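Local coordinates for protein peptidoglycan-N-acetylglucosamine deacetylase BC_1960 (Bacillus cereus, PDB 4L1G) that removes the acetyl group from N-acetylglucosamine residues of cell-wall peptidoglycan, and from chitin oligomers, as a zinc-dependent polysaccharide deacetylase, at residues Ser57-Ala65 against Glu174-Trp182; Ile128-Pro136 against Gln149-Leu157. All coordinates share one frame; numbering follows the deposited sequence. Where two conformers were deposited one is given.

Contact 1 of 2, residues Ser57-Ala65 against Glu174-Trp182; sequences SWVEKYAYA and EILENQLKW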
loop_
_atom_site.group_PDB
_atom_site.type_symbol
_atom_site.label_atom_id
_atom_site.label_comp_id
_atom_site.label_asym_id
_atom_site.label_seq_id
_atom_site.Cartn_x
_atom_site.Cartn_y
_atom_site.Cartn_z
ATOM N N SER A 57 8.034 -5.204 19.014
ATOM C CA SER A 57 7.060 -5.654 20.003
ATOM C C SER A 57 5.629 -5.245 19.644
ATOM O O SER A 57 4.667 -5.821 20.156
ATOM C CB SER A 57 7.435 -5.166 21.405
ATOM O OG SER A 57 7.669 -3.772 21.420
ATOM N N TRP A 58 5.493 -4.267 18.755
ATOM C CA TRP A 58 4.177 -3.799 18.331
ATOM C C TRP A 58 3.404 -4.813 17.483
ATOM O O TRP A 58 2.175 -4.752 17.418
ATOM C CB TRP A 58 4.284 -2.465 17.588
ATOM C CG TRP A 58 4.635 -1.312 18.481
ATOM C CD1 TRP A 58 4.739 -1.333 19.841
ATOM C CD2 TRP A 58 4.932 0.030 18.075
ATOM N NE1 TRP A 58 5.083 -0.087 20.307
ATOM C CE2 TRP A 58 5.209 0.766 19.243
ATOM C CE3 TRP A 58 4.995 0.677 16.838
ATOM C CZ2 TRP A 58 5.540 2.120 19.212
ATOM C CZ3 TRP A 58 5.323 2.022 16.808
ATOM C CH2 TRP A 58 5.590 2.729 17.988
ATOM N N VAL A 59 4.108 -5.746 16.841
ATOM C CA VAL A 59 3.433 -6.763 16.032
ATOM C C VAL A 59 2.769 -7.817 16.918
ATOM O O VAL A 59 1.883 -8.550 16.475
ATOM C CB VAL A 59 4.380 -7.451 15.006
ATOM C CG1 VAL A 59 5.145 -6.415 14.194
ATOM C CG2 VAL A 59 5.336 -8.419 15.697
ATOM N N GLU A 60 3.197 -7.878 18.176
ATOM C CA GLU A 60 2.639 -8.824 19.135
ATOM C C GLU A 60 1.480 -8.218 19.916
ATOM O O GLU A 60 0.655 -8.940 20.475
ATOM C CB GLU A 60 3.716 -9.291 20.117
ATOM C CG GLU A 60 4.842 -10.086 19.485
ATOM C CD GLU A 60 5.838 -10.601 20.509
ATOM O OE1 GLU A 60 6.574 -11.556 20.193
ATOM O OE2 GLU A 60 5.888 -10.053 21.629
ATOM N N LYS A 61 1.419 -6.891 19.950
ATOM C CA LYS A 61 0.448 -6.197 20.788
ATOM C C LYS A 61 -0.696 -5.580 19.985
ATOM O O LYS A 61 -1.819 -5.482 20.474
ATOM C CB LYS A 61 1.148 -5.125 21.627
ATOM C CG LYS A 61 0.286 -4.514 22.720
ATOM C CD LYS A 61 1.125 -3.656 23.660
ATOM C CE LYS A 61 0.263 -2.933 24.689
ATOM N NZ LYS A 61 -0.484 -3.874 25.570
ATOM N N TYR A 62 -0.411 -5.177 18.751
ATOM C CA TYR A 62 -1.402 -4.489 17.931
ATOM C C TYR A 62 -1.579 -5.130 16.557
ATOM O O TYR A 62 -0.814 -6.011 16.163
ATOM C CB TYR A 62 -1.013 -3.021 17.761
ATOM C CG TYR A 62 -0.735 -2.307 19.063
ATOM C CD1 TYR A 62 -1.772 -1.932 19.906
ATOM C CD2 TYR A 62 0.565 -2.003 19.445
ATOM C CE1 TYR A 62 -1.524 -1.279 21.099
ATOM C CE2 TYR A 62 0.824 -1.349 20.636
ATOM C CZ TYR A 62 -0.224 -0.988 21.457
ATOM O OH TYR A 62 0.028 -0.337 22.644
ATOM N N ALA A 63 -2.600 -4.679 15.832
ATOM C CA ALA A 63 -2.788 -5.086 14.445
ATOM C C ALA A 63 -1.765 -4.349 13.591
ATOM O O ALA A 63 -2.036 -3.267 13.072
ATOM C CB ALA A 63 -4.203 -4.772 13.985
ATOM N N TYR A 64 -0.588 -4.948 13.447
ATOM C CA TYR A 64 0.571 -4.254 12.901
ATOM C C TYR A 64 1.574 -5.268 12.350
ATOM O O TYR A 64 1.969 -6.201 13.051
ATOM C CB TYR A 64 1.206 -3.422 14.019
ATOM C CG TYR A 64 2.336 -2.505 13.608
ATOM C CD1 TYR A 64 2.103 -1.395 12.809
ATOM C CD2 TYR A 64 3.632 -2.727 14.061
ATOM C CE1 TYR A 64 3.132 -0.547 12.447
ATOM C CE2 TYR A 64 4.667 -1.883 13.707
ATOM C CZ TYR A 64 4.411 -0.795 12.901
ATOM O OH TYR A 64 5.440 0.050 12.545
ATOM N N ALA A 65 1.981 -5.094 11.095
ATOM C CA ALA A 65 2.924 -6.020 10.474
ATOM C C ALA A 65 3.777 -5.367 9.391
ATOM O O ALA A 65 3.399 -4.345 8.819
ATOM C CB ALA A 65 2.188 -7.232 9.908
ATOM N N GLU A 174 5.925 6.462 9.736
ATOM C CA GLU A 174 5.948 7.038 11.078
ATOM C C GLU A 174 4.612 6.870 11.795
ATOM O O GLU A 174 3.589 7.384 11.345
ATOM C CB GLU A 174 6.304 8.525 11.006
ATOM C CG GLU A 174 7.668 8.821 10.405
ATOM C CD GLU A 174 8.776 8.798 11.438
ATOM O OE1 GLU A 174 8.514 8.390 12.591
ATOM O OE2 GLU A 174 9.910 9.197 11.098
ATOM N N ILE A 175 4.628 6.157 12.917
ATOM C CA ILE A 175 3.427 5.959 13.724
ATOM C C ILE A 175 3.777 5.921 15.217
ATOM O O ILE A 175 4.838 5.426 15.601
ATOM C CB ILE A 175 2.666 4.670 13.303
ATOM C CG1 ILE A 175 1.257 4.639 13.899
ATOM C CG2 ILE A 175 3.443 3.418 13.675
ATOM C CD1 ILE A 175 0.226 5.322 13.040
ATOM N N LEU A 176 2.900 6.469 16.053
ATOM C CA LEU A 176 3.089 6.428 17.502
ATOM C C LEU A 176 2.280 5.280 18.095
ATOM O O LEU A 176 1.328 4.805 17.476
ATOM C CB LEU A 176 2.672 7.753 18.143
ATOM C CG LEU A 176 3.449 9.002 17.720
ATOM C CD1 LEU A 176 2.954 10.223 18.485
ATOM C CD2 LEU A 176 4.946 8.808 17.917
ATOM N N GLU A 177 2.655 4.835 19.291
ATOM C CA GLU A 177 1.999 3.681 19.900
ATOM C C GLU A 177 0.517 3.920 20.189
ATOM O O GLU A 177 -0.315 3.049 19.938
ATOM C CB GLU A 177 2.724 3.232 21.173
ATOM C CG GLU A 177 2.140 1.962 21.775
ATOM C CD GLU A 177 2.973 1.397 22.912
ATOM O OE1 GLU A 177 4.124 1.844 23.097
ATOM O OE2 GLU A 177 2.472 0.498 23.622
ATOM N N ASN A 178 0.191 5.098 20.712
ATOM C CA ASN A 178 -1.197 5.437 21.008
ATOM C C ASN A 178 -2.042 5.542 19.747
ATOM O O ASN A 178 -3.234 5.238 19.759
ATOM C CB ASN A 178 -1.282 6.733 21.818
ATOM C CG ASN A 178 -0.888 6.537 23.267
ATOM O OD1 ASN A 178 -1.024 5.441 23.814
ATOM N ND2 ASN A 178 -0.396 7.597 23.898
ATOM N N GLN A 179 -1.413 5.975 18.660
ATOM C CA GLN A 179 -2.077 6.034 17.368
ATOM C C GLN A 179 -2.366 4.624 16.883
ATOM O O GLN A 179 -3.447 4.337 16.369
ATOM C CB GLN A 179 -1.197 6.768 16.357
ATOM C CG GLN A 179 -0.939 8.227 16.703
ATOM C CD GLN A 179 0.099 8.860 15.796
ATOM O OE1 GLN A 179 0.855 8.162 15.124
ATOM N NE2 GLN A 179 0.138 10.187 15.773
ATOM N N LEU A 180 -1.389 3.743 17.061
ATOM C CA LEU A 180 -1.524 2.349 16.671
ATOM C C LEU A 180 -2.547 1.649 17.559
ATOM O O LEU A 180 -3.308 0.798 17.097
ATOM C CB LEU A 180 -0.166 1.654 16.759
ATOM C CG LEU A 180 -0.058 0.194 16.323
ATOM C CD1 LEU A 180 -0.647 -0.007 14.934
ATOM C CD2 LEU A 180 1.399 -0.241 16.357
ATOM N N LYS A 181 -2.564 2.022 18.835
ATOM C CA LYS A 181 -3.511 1.460 19.793
ATOM C C LYS A 181 -4.947 1.825 19.428
ATOM O O LYS A 181 -5.835 0.975 19.459
ATOM C CB LYS A 181 -3.180 1.938 21.208
ATOM C CG LYS A 181 -4.174 1.503 22.273
ATOM C CD LYS A 181 -3.690 1.909 23.657
ATOM C CE LYS A 181 -4.760 1.695 24.718
ATOM N NZ LYS A 181 -5.927 2.611 24.549
ATOM N N TRP A 182 -5.165 3.089 19.079
ATOM C CA TRP A 182 -6.482 3.550 18.652
ATOM C C TRP A 182 -6.947 2.827 17.389
ATOM O O TRP A 182 -8.095 2.394 17.304
ATOM C CB TRP A 182 -6.478 5.063 18.422
ATOM C CG TRP A 182 -7.801 5.608 17.964
ATOM C CD1 TRP A 182 -8.877 5.920 18.747
ATOM C CD2 TRP A 182 -8.187 5.908 16.616
ATOM N NE1 TRP A 182 -9.908 6.393 17.970
ATOM C CE2 TRP A 182 -9.509 6.399 16.659
ATOM C CE3 TRP A 182 -7.543 5.808 15.378
ATOM C CZ2 TRP A 182 -10.199 6.788 15.512
ATOM C CZ3 TRP A 182 -8.229 6.196 14.240
ATOM C CH2 TRP A 182 -9.543 6.680 14.316
#

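Contact 2 of 2, residues Ile128-Pro136 against Gln149-Leu157; sequences IGNHTYSHP and QIIKTEEIL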
loop_
_atom_site.group_PDB
_atom_site.type_symbol
_atom_site.label_atom_id
_atom_site.label_comp_id
_atom_site.label_asym_id
_atom_site.label_seq_id
_atom_site.Cartn_x
_atom_site.Cartn_y
_atom_site.Cartn_z
ATOM N N ILE A 128 -8.152 -1.179 -1.656
ATOM C CA ILE A 128 -7.805 0.194 -1.315
ATOM C C ILE A 128 -7.484 0.331 0.171
ATOM O O ILE A 128 -8.189 -0.211 1.021
ATOM C CB ILE A 128 -8.946 1.160 -1.701
ATOM C CG1 ILE A 128 -9.114 1.188 -3.222
ATOM C CG2 ILE A 128 -8.680 2.562 -1.167
ATOM C CD1 ILE A 128 -10.281 2.011 -3.694
ATOM N N GLY A 129 -6.404 1.043 0.478
ATOM C CA GLY A 129 -6.035 1.306 1.856
ATOM C C GLY A 129 -6.044 2.791 2.172
ATOM O O GLY A 129 -6.039 3.628 1.269
ATOM N N ASN A 130 -6.048 3.111 3.462
ATOM C CA ASN A 130 -6.072 4.493 3.932
ATOM C C ASN A 130 -4.655 5.017 4.170
ATOM O O ASN A 130 -3.927 4.487 5.003
ATOM C CB ASN A 130 -6.902 4.572 5.222
ATOM C CG ASN A 130 -7.175 5.999 5.673
ATOM O OD1 ASN A 130 -6.351 6.897 5.503
ATOM N ND2 ASN A 130 -8.344 6.209 6.270
ATOM N N HIS A 131 -4.271 6.068 3.451
ATOM C CA HIS A 131 -2.920 6.619 3.564
ATOM C C HIS A 131 -2.908 8.027 4.169
ATOM O O HIS A 131 -1.984 8.805 3.921
ATOM C CB HIS A 131 -2.247 6.633 2.189
ATOM C CG HIS A 131 -0.752 6.665 2.244
ATOM N ND1 HIS A 131 -0.017 5.833 3.062
ATOM C CD2 HIS A 131 0.150 7.421 1.572
ATOM C CE1 HIS A 131 1.270 6.078 2.896
ATOM N NE2 HIS A 131 1.399 7.038 1.999
ATOM N N THR A 132 -3.923 8.323 4.982
ATOM C CA THR A 132 -4.210 9.667 5.511
ATOM C C THR A 132 -4.673 10.636 4.427
ATOM O O THR A 132 -4.683 10.305 3.241
ATOM C CB THR A 132 -3.036 10.323 6.298
ATOM O OG1 THR A 132 -2.082 10.874 5.379
ATOM C CG2 THR A 132 -2.361 9.327 7.236
ATOM N N TYR A 133 -5.056 11.836 4.852
ATOM C CA TYR A 133 -5.623 12.828 3.949
ATOM C C TYR A 133 -4.569 13.648 3.214
ATOM O O TYR A 133 -4.583 13.721 1.988
ATOM C CB TYR A 133 -6.580 13.757 4.701
ATOM C CG TYR A 133 -7.229 14.793 3.815
ATOM C CD1 TYR A 133 -8.301 14.461 2.998
ATOM C CD2 TYR A 133 -6.766 16.105 3.791
ATOM C CE1 TYR A 133 -8.898 15.405 2.180
ATOM C CE2 TYR A 133 -7.357 17.056 2.977
ATOM C CZ TYR A 133 -8.420 16.698 2.175
ATOM O OH TYR A 133 -9.012 17.638 1.362
ATOM N N SER A 134 -3.659 14.267 3.958
ATOM C CA SER A 134 -2.687 15.173 3.348
ATOM C C SER A 134 -1.234 14.771 3.597
ATOM O O SER A 134 -0.334 15.610 3.527
ATOM C CB SER A 134 -2.927 16.614 3.812
ATOM O OG SER A 134 -2.865 16.711 5.223
ATOM N N HIS A 135 -1.018 13.493 3.890
ATOM C CA HIS A 135 0.327 12.939 4.037
ATOM C C HIS A 135 1.211 13.665 5.064
ATOM O O HIS A 135 2.340 14.040 4.746
ATOM C CB HIS A 135 1.025 12.936 2.670
ATOM C CG HIS A 135 2.122 11.926 2.544
ATOM N ND1 HIS A 135 3.440 12.220 2.821
ATOM C CD2 HIS A 135 2.100 10.631 2.152
ATOM C CE1 HIS A 135 4.181 11.146 2.614
ATOM N NE2 HIS A 135 3.392 10.168 2.207
ATOM N N PRO A 136 0.714 13.869 6.297
ATOM C CA PRO A 136 1.614 14.505 7.260
ATOM C C PRO A 136 2.443 13.465 8.003
ATOM O O PRO A 136 2.108 12.280 7.977
ATOM C CB PRO A 136 0.645 15.170 8.231
ATOM C CG PRO A 136 -0.513 14.230 8.264
ATOM C CD PRO A 136 -0.626 13.645 6.873
ATOM N N GLN A 149 -7.282 12.887 10.235
ATOM C CA GLN A 149 -6.648 12.474 8.984
ATOM C C GLN A 149 -7.197 11.135 8.502
ATOM O O GLN A 149 -7.528 10.972 7.326
ATOM C CB GLN A 149 -5.128 12.372 9.155
ATOM C CG GLN A 149 -4.404 13.709 9.247
ATOM C CD GLN A 149 -4.157 14.345 7.891
ATOM O OE1 GLN A 149 -4.082 13.656 6.873
ATOM N NE2 GLN A 149 -4.027 15.666 7.873
ATOM N N ILE A 150 -7.297 10.181 9.421
ATOM C CA ILE A 150 -7.782 8.848 9.097
ATOM C C ILE A 150 -9.268 8.846 8.750
ATOM O O ILE A 150 -9.666 8.325 7.709
ATOM C CB ILE A 150 -7.538 7.865 10.257
ATOM C CG1 ILE A 150 -6.041 7.766 10.560
ATOM C CG2 ILE A 150 -8.106 6.496 9.926
ATOM C CD1 ILE A 150 -5.209 7.323 9.375
ATOM N N ILE A 151 -10.081 9.435 9.621
ATOM C CA ILE A 151 -11.535 9.398 9.471
ATOM C C ILE A 151 -12.026 10.141 8.226
ATOM O O ILE A 151 -12.875 9.636 7.489
ATOM C CB ILE A 151 -12.246 9.934 10.735
ATOM C CG1 ILE A 151 -11.988 9.002 11.924
ATOM C CG2 ILE A 151 -13.743 10.077 10.497
ATOM C CD1 ILE A 151 -12.542 9.521 13.239
ATOM N N LYS A 152 -11.486 11.333 7.991
ATOM C CA LYS A 152 -11.823 12.100 6.799
ATOM C C LYS A 152 -11.498 11.318 5.527
ATOM O O LYS A 152 -12.268 11.324 4.570
ATOM C CB LYS A 152 -11.095 13.446 6.801
ATOM C CG LYS A 152 -11.340 14.288 5.561
ATOM C CD LYS A 152 -11.115 15.770 5.831
ATOM C CE LYS A 152 -9.691 16.059 6.263
ATOM N NZ LYS A 152 -9.497 17.521 6.486
ATOM N N THR A 153 -10.359 10.632 5.532
ATOM C CA THR A 153 -9.949 9.819 4.394
ATOM C C THR A 153 -10.858 8.605 4.249
ATOM O O THR A 153 -11.221 8.216 3.138
ATOM C CB THR A 153 -8.489 9.355 4.539
ATOM O OG1 THR A 153 -7.646 10.495 4.722
ATOM C CG2 THR A 153 -8.036 8.584 3.303
ATOM N N GLU A 154 -11.232 8.017 5.381
ATOM C CA GLU A 154 -12.105 6.852 5.385
ATOM C C GLU A 154 -13.459 7.180 4.757
ATOM O O GLU A 154 -13.988 6.400 3.963
ATOM C CB GLU A 154 -12.290 6.338 6.813
ATOM C CG GLU A 154 -12.909 4.952 6.913
ATOM C CD GLU A 154 -11.883 3.833 6.824
ATOM O OE1 GLU A 154 -12.187 2.724 7.305
ATOM O OE2 GLU A 154 -10.780 4.055 6.278
ATOM N N GLU A 155 -14.011 8.339 5.114
ATOM C CA GLU A 155 -15.297 8.780 4.583
ATOM C C GLU A 155 -15.240 8.973 3.074
ATOM O O GLU A 155 -16.145 8.559 2.351
ATOM C CB GLU A 155 -15.739 10.086 5.246
ATOM C CG GLU A 155 -16.141 9.948 6.702
ATOM C CD GLU A 155 -16.409 11.288 7.365
ATOM O OE1 GLU A 155 -16.159 12.334 6.724
ATOM O OE2 GLU A 155 -16.869 11.295 8.528
ATOM N N ILE A 156 -14.172 9.609 2.609
ATOM C CA ILE A 156 -13.977 9.852 1.185
ATOM C C ILE A 156 -13.888 8.542 0.407
ATOM O O ILE A 156 -14.561 8.365 -0.610
ATOM C CB ILE A 156 -12.706 10.690 0.938
ATOM C CG1 ILE A 156 -12.897 12.112 1.477
ATOM C CG2 ILE A 156 -12.359 10.720 -0.546
ATOM C CD1 ILE A 156 -11.636 12.950 1.471
ATOM N N LEU A 157 -13.064 7.622 0.899
ATOM C CA LEU A 157 -12.849 6.346 0.228
ATOM C C LEU A 157 -14.076 5.442 0.301
ATOM O O LEU A 157 -14.367 4.706 -0.641
ATOM C CB LEU A 157 -11.621 5.634 0.804
ATOM C CG LEU A 157 -10.299 6.376 0.604
ATOM C CD1 LEU A 157 -9.144 5.617 1.237
ATOM C CD2 LEU A 157 -10.044 6.624 -0.876
HETATM O O HOH W 1 -10.179 19.274 3.748
#

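Contact 1 of 2, residues Ser57-Ala65 against Glu174-Trp182
Tyr62 OH donates to Glu177 OE2 at 2.8 Å, and OE2 receives it on its anti lone pair, on the side away from OE1. Glu177 can reach so far because its chain is extended, with CG anti to the backbone N (chi1 -175°). The same side chain serves a second aromatic: its CB lies 3.6 Å from Trp58 CZ2, with the carboxylate plane turned 55° from the indole. Lys61 NZ, 5.6 Å from Glu177 OE2, is too distant for a salt bridge but would probably favour the negative charge.

Next to this polar pair Leu180 packs among three aromatic side chains, and the two methyls of leucine let one residue touch several rings. Its CG packs 3.6 Å from Tyr62 CB, while CD2 touches Trp58 CE3 at 3.7 Å and sits over one face of the Tyr64 ring in a CH-pi contact, 3.9 Å from the centroid. Ile175 CG2 adds to the apolar cluster beside Trp58 and Tyr64, whose hydroxyl bonds to Gln192. The weakly bonded helical segment 57-61 runs at 25° to 177-182. Tyr64 belongs to strand 64-65, which pairs with strand 189-191; Ile190 of that strand touches Tyr64, Ile175 and Leu180.

Contact 2 of 2, residues Ile128-Pro136 against Gln149-Leu157
Gln149 OE1 accepts two backbone N-H groups, Tyr133 N at 2.9 Å and Ser134 N at 3.0 Å, in the loop that carries the zinc ligands His131 and His135 of this NodB-type deacetylase. The Ser134 bond lies in the carbonyl plane on a lone pair; the Tyr133 donor is tilted 22° from that plane. Gln149 NE2 then donates to Ser134 OG at 3.1 Å and also bonds Glu145, so a glutamine, with acceptor and donor on one flat group, holds both backbone and side chain of the turn.

Asn130, just before His131, ties the start of the ligand loop to helix 143-161. Its OD1 receives Thr132 N in an Asx turn, while ND2 donates to Ile150 O at 2.9 Å; together these two bonds orient the amide. A longer bond from ND2 to Glu154 OE2 is doubtful, since Glu154 has two conformers. CG anti to the backbone N (chi1 -171°) carries this amide to the helix.

Farther out, Tyr133 OH bonds Glu112, and Ile156 CD1 meets the ring at its edge. Lysine suits the neighbouring place, offering both methylenes and a charge to the aromatic face: Lys152 NZ makes a cation-pi contact 4.3 Å from the Tyr133 centroid, and Lys152 CE lies 3.8 Å from the same centroid.

Overall arrangement
Contact 2 is nested along the chain inside the long loop closed by contact 1: 57-65 comes first, then 128-136 and 149-157, and finally 174-182. Their centres are about 18 Å apart, and they meet directly where Trp182 of helix 177-185 packs on Ile151 of helix 143-161. Tyr146 of the latter helix also touches Ile175. In this barrel-like fold contact 1 includes strand 64-65, which pairs with 189-191, whereas contact 2 starts from strand 127-130, which pairs with 103-106. Contact 2 holds two zinc ligands; contact 1 packs the start of the modelled chain onto the same deacetylase fold, the side chain of Ile175 lying about 10 Å from that of His131.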